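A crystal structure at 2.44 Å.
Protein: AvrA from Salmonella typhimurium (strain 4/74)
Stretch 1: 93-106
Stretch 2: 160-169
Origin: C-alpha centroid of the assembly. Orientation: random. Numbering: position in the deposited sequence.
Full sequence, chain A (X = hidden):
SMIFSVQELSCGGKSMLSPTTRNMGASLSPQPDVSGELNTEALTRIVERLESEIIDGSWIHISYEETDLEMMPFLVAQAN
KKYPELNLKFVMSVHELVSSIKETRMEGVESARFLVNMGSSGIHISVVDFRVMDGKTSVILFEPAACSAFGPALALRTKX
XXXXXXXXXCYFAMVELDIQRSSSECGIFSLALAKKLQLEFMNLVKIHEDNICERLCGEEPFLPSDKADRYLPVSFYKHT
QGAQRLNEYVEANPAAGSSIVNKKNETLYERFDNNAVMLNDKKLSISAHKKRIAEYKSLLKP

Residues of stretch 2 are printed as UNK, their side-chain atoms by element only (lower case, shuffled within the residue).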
# COMPACT_ATOMS: atom_id res chain seq x y z
N SER A 93 12.53 -1.63 9.47
CA SER A 93 13.68 -1.17 8.71
C SER A 93 13.87 -2.02 7.46
O SER A 93 13.32 -3.12 7.35
CB SER A 93 14.96 -1.21 9.56
OG SER A 93 15.36 -2.54 9.82
N VAL A 94 14.65 -1.50 6.52
CA VAL A 94 14.99 -2.23 5.30
C VAL A 94 15.75 -3.51 5.63
O VAL A 94 15.56 -4.54 4.98
CB VAL A 94 15.85 -1.35 4.36
CG1 VAL A 94 16.28 -2.14 3.12
CG2 VAL A 94 15.07 -0.12 3.95
N HIS A 95 16.62 -3.44 6.63
CA HIS A 95 17.40 -4.60 7.04
C HIS A 95 16.48 -5.69 7.59
O HIS A 95 16.65 -6.87 7.30
CB HIS A 95 18.44 -4.21 8.08
CG HIS A 95 19.25 -5.36 8.57
ND1 HIS A 95 19.03 -5.97 9.79
CD2 HIS A 95 20.28 -6.04 8.00
CE1 HIS A 95 19.88 -6.96 9.95
NE2 HIS A 95 20.65 -7.03 8.88
N GLU A 96 15.51 -5.27 8.40
CA GLU A 96 14.57 -6.21 8.99
C GLU A 96 13.66 -6.79 7.91
O GLU A 96 13.16 -7.90 8.04
CB GLU A 96 13.75 -5.51 10.08
CG GLU A 96 12.80 -6.44 10.84
CD GLU A 96 12.04 -5.72 11.93
OE1 GLU A 96 12.52 -4.67 12.41
OE2 GLU A 96 10.95 -6.20 12.32
N LEU A 97 13.44 -6.02 6.84
CA LEU A 97 12.65 -6.50 5.71
C LEU A 97 13.38 -7.63 4.98
O LEU A 97 12.82 -8.71 4.80
CB LEU A 97 12.36 -5.36 4.73
CG LEU A 97 11.67 -5.77 3.42
CD1 LEU A 97 10.19 -6.05 3.65
CD2 LEU A 97 11.86 -4.71 2.34
N VAL A 98 14.60 -7.36 4.55
CA VAL A 98 15.33 -8.31 3.70
C VAL A 98 15.68 -9.58 4.46
O VAL A 98 15.71 -10.66 3.88
CB VAL A 98 16.61 -7.68 3.11
CG1 VAL A 98 16.26 -6.54 2.16
CG2 VAL A 98 17.56 -7.21 4.21
N SER A 99 15.95 -9.45 5.75
CA SER A 99 16.23 -10.61 6.59
C SER A 99 14.95 -11.39 6.84
O SER A 99 14.99 -12.61 7.03
CB SER A 99 16.88 -10.19 7.91
OG SER A 99 15.98 -9.43 8.70
N SER A 100 13.81 -10.70 6.84
CA SER A 100 12.51 -11.36 6.97
C SER A 100 12.13 -12.03 5.66
O SER A 100 11.48 -13.07 5.66
CB SER A 100 11.43 -10.36 7.38
OG SER A 100 11.59 -9.95 8.73
N ILE A 101 12.52 -11.42 4.54
CA ILE A 101 12.30 -12.03 3.24
C ILE A 101 13.08 -13.34 3.15
O ILE A 101 12.59 -14.33 2.61
CB ILE A 101 12.70 -11.08 2.08
CG1 ILE A 101 11.68 -9.95 1.96
CG2 ILE A 101 12.78 -11.83 0.75
CD1 ILE A 101 12.10 -8.82 1.05
N LYS A 102 14.30 -13.33 3.68
CA LYS A 102 15.13 -14.53 3.70
C LYS A 102 14.47 -15.61 4.56
O LYS A 102 14.40 -16.77 4.15
CB LYS A 102 16.53 -14.22 4.23
CG LYS A 102 17.53 -15.34 4.00
CD LYS A 102 18.92 -14.98 4.51
CE LYS A 102 19.91 -16.11 4.28
NZ LYS A 102 20.47 -16.16 2.89
N GLU A 103 14.00 -15.23 5.74
CA GLU A 103 13.34 -16.18 6.64
C GLU A 103 12.13 -16.81 5.99
O GLU A 103 11.96 -18.03 6.01
CB GLU A 103 12.91 -15.49 7.94
CG GLU A 103 13.74 -15.85 9.17
CD GLU A 103 13.78 -17.34 9.42
OE1 GLU A 103 14.87 -17.94 9.24
OE2 GLU A 103 12.74 -17.92 9.78
N THR A 104 11.28 -15.98 5.39
CA THR A 104 10.03 -16.43 4.80
C THR A 104 10.28 -17.44 3.69
O THR A 104 9.56 -18.43 3.56
CB THR A 104 9.22 -15.24 4.25
OG1 THR A 104 8.94 -14.33 5.32
CG2 THR A 104 7.91 -15.70 3.64
N ARG A 105 11.31 -17.19 2.88
CA ARG A 105 11.69 -18.12 1.83
C ARG A 105 12.18 -19.44 2.42
O ARG A 105 11.84 -20.51 1.93
CB ARG A 105 12.79 -17.51 0.94
CG ARG A 105 13.15 -18.36 -0.26
CD ARG A 105 14.44 -17.89 -0.92
NE ARG A 105 14.99 -18.91 -1.82
CZ ARG A 105 15.75 -19.93 -1.42
NH1 ARG A 105 16.06 -20.08 -0.14
NH2 ARG A 105 16.19 -20.81 -2.31
N MET A 106 12.98 -19.34 3.48
CA MET A 106 13.55 -20.52 4.13
C MET A 106 12.48 -21.44 4.70
O MET A 106 12.62 -22.66 4.67
CB MET A 106 14.50 -20.09 5.25
CG MET A 106 15.81 -19.51 4.77
SD MET A 106 16.96 -20.78 4.19
CE MET A 106 17.41 -21.57 5.74
N UNK A 160 20.02 -3.62 -3.66
CA UNK A 160 21.33 -4.03 -3.18
C UNK A 160 21.25 -4.63 -1.78
O UNK A 160 21.97 -5.57 -1.45
c UNK A 160 22.29 -2.86 -3.20
N UNK A 161 20.37 -4.07 -0.95
CA UNK A 161 20.17 -4.57 0.40
C UNK A 161 19.72 -6.02 0.36
O UNK A 161 20.14 -6.84 1.18
c UNK A 161 19.15 -3.72 1.14
N UNK A 162 18.85 -6.33 -0.60
CA UNK A 162 18.31 -7.67 -0.75
C UNK A 162 19.36 -8.62 -1.34
O UNK A 162 19.44 -9.78 -0.95
c UNK A 162 15.13 -8.77 -2.74
c UNK A 162 17.07 -7.64 -1.64
c UNK A 162 16.29 -8.95 -1.78
c UNK A 162 15.79 -9.43 -0.43
N UNK A 163 20.16 -8.12 -2.28
CA UNK A 163 21.22 -8.91 -2.88
C UNK A 163 22.21 -9.41 -1.83
O UNK A 163 22.77 -10.50 -1.96
o UNK A 163 23.01 -6.57 -5.95
c UNK A 163 21.20 -7.98 -5.27
c UNK A 163 21.96 -8.10 -3.95
c UNK A 163 21.93 -7.10 -6.28
o UNK A 163 21.41 -6.93 -7.41
N UNK A 164 22.43 -8.61 -0.79
CA UNK A 164 23.39 -8.96 0.25
C UNK A 164 22.95 -10.18 1.06
O UNK A 164 23.78 -10.90 1.61
c UNK A 164 25.09 -5.78 1.74
n UNK A 164 24.81 -3.57 -0.00
c UNK A 164 24.74 -6.85 0.71
n UNK A 164 22.99 -2.82 1.17
c UNK A 164 23.95 -3.71 1.00
n UNK A 164 24.06 -4.75 1.84
c UNK A 164 23.63 -7.77 1.19
N UNK A 165 21.64 -10.40 1.14
CA UNK A 165 21.12 -11.59 1.82
C UNK A 165 21.40 -12.84 0.99
O UNK A 165 21.30 -13.96 1.48
c UNK A 165 19.24 -10.31 3.02
o UNK A 165 19.63 -11.71 4.91
o UNK A 165 20.14 -9.58 5.10
c UNK A 165 19.71 -10.55 4.45
c UNK A 165 19.62 -11.45 2.07
N UNK A 166 21.76 -12.62 -0.28
CA UNK A 166 22.12 -13.70 -1.20
C UNK A 166 21.06 -14.79 -1.27
O UNK A 166 21.27 -15.92 -0.81
o UNK A 166 26.58 -14.16 -2.06
c UNK A 166 23.46 -14.31 -0.80
n UNK A 166 26.44 -14.53 0.15
c UNK A 166 24.63 -13.35 -0.93
c UNK A 166 25.97 -14.05 -0.99
N UNK A 167 19.91 -14.45 -1.85
CA UNK A 167 18.87 -15.42 -2.16
C UNK A 167 19.03 -15.86 -3.62
O UNK A 167 19.09 -15.02 -4.51
c UNK A 167 15.55 -14.21 -0.48
c UNK A 167 17.48 -14.83 -1.93
c UNK A 167 16.96 -14.79 -0.50
c UNK A 167 17.88 -14.00 0.41
N UNK A 168 19.09 -17.18 -3.87
CA UNK A 168 19.22 -17.61 -5.26
C UNK A 168 17.96 -17.32 -6.07
O UNK A 168 16.86 -17.40 -5.52
c UNK A 168 18.79 -19.49 -3.87
c UNK A 168 18.97 -18.32 -2.95
c UNK A 168 19.46 -19.11 -5.14
N UNK A 169 18.13 -16.99 -7.35
CA UNK A 169 17.01 -16.72 -8.24
C UNK A 169 15.98 -15.79 -7.61
O UNK A 169 14.78 -16.06 -7.65
o UNK A 169 17.53 -18.63 -10.64
o UNK A 169 17.79 -19.92 -8.88
c UNK A 169 17.30 -18.93 -9.45
c UNK A 169 16.35 -18.04 -8.66

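Position 160 carries a single side-chain carbon, which lies out of reach of the first stretch; one carbon and nothing more makes it Ala-160. Position 161 also has one carbon, but here the CA-to-CB bond points toward the facing helix and CB rests 3.8 Å from Val-94 CG1. This is Ala-161; its backbone is also close, with its carbonyl carbon C 3.9 Å from Val-98 CG1.

At position 162 four carbons fork at the second, and the bond to CB leaves sideways while the tip turns back to the helix, touching Val-98 and Ile-101. The fork at the second carbon identifies Leu-162; its CD1 packs 3.9 Å from Val-98 CG1 and 4.0 Å from Ile-101 CD1. Position 163 has three carbons, the third bearing two oxygens, and points away from stretch 1 without touching it, as Glu-163. Position 164, with three carbons, a nitrogen, and a carbon carrying two more nitrogens, has the guanidinium of Arg-164; it too makes no contact.

Position 165 repeats the pattern of three carbons and two terminal oxygens, but points toward the helix and touches Val-98, Ser-99 and Lys-102. It is Glu-165, folded by chi1 and chi2 both in m, so that OE1 lies 3.6 Å from Val-98 CG2 and OE2 lies 3.4 Å from Lys-102 CD. Position 166 has three carbons, the third carrying one oxygen and one nitrogen, the amide of Gln-166. Its positive phi marks the departure from helical geometry, and its side-chain end leads away from stretch 1.

Four carbons forked at the second recur at position 167, touching Ile-101, Lys-102 and Arg-105; this is Leu-167, with CD2 3.9 Å from Ile-101 CG2 and CD1 3.8 Å from Lys-102 CG. At position 168 three carbons close a ring onto the backbone nitrogen and touch Arg-105. The ring defines Pro-168; CG approaches Arg-105 NH2 at 3.3 Å, and CD lies over one face of the guanidinium. Position 169 ends the stretch with two carbons, the second carrying two oxygens: Asp-169, beyond contact.

The two helices run in broadly the same direction, 44° apart, with axes approaching to 9.1 Å. Val-98 CA lies 5.4 Å from Leu-162 CA, and Val-98 packs with Ala-161 and Leu-162. Farther along, the Lys-102 side chain, t through chi3 and turned to p at chi4, reaches the backbone near the turn, where Lys-102 NZ donates a 2.7 Å hydrogen bond to Glu-165 O. Beyond the turn Leu-167 packs against Ile-101 and touches the aliphatic carbons of Lys-102 and Arg-105, while Pro-168 lies over one face of the Arg-105 guanidinium. In all, 566 Å² is buried.

Stretch 2, residues 160-169: AALEREQLPD
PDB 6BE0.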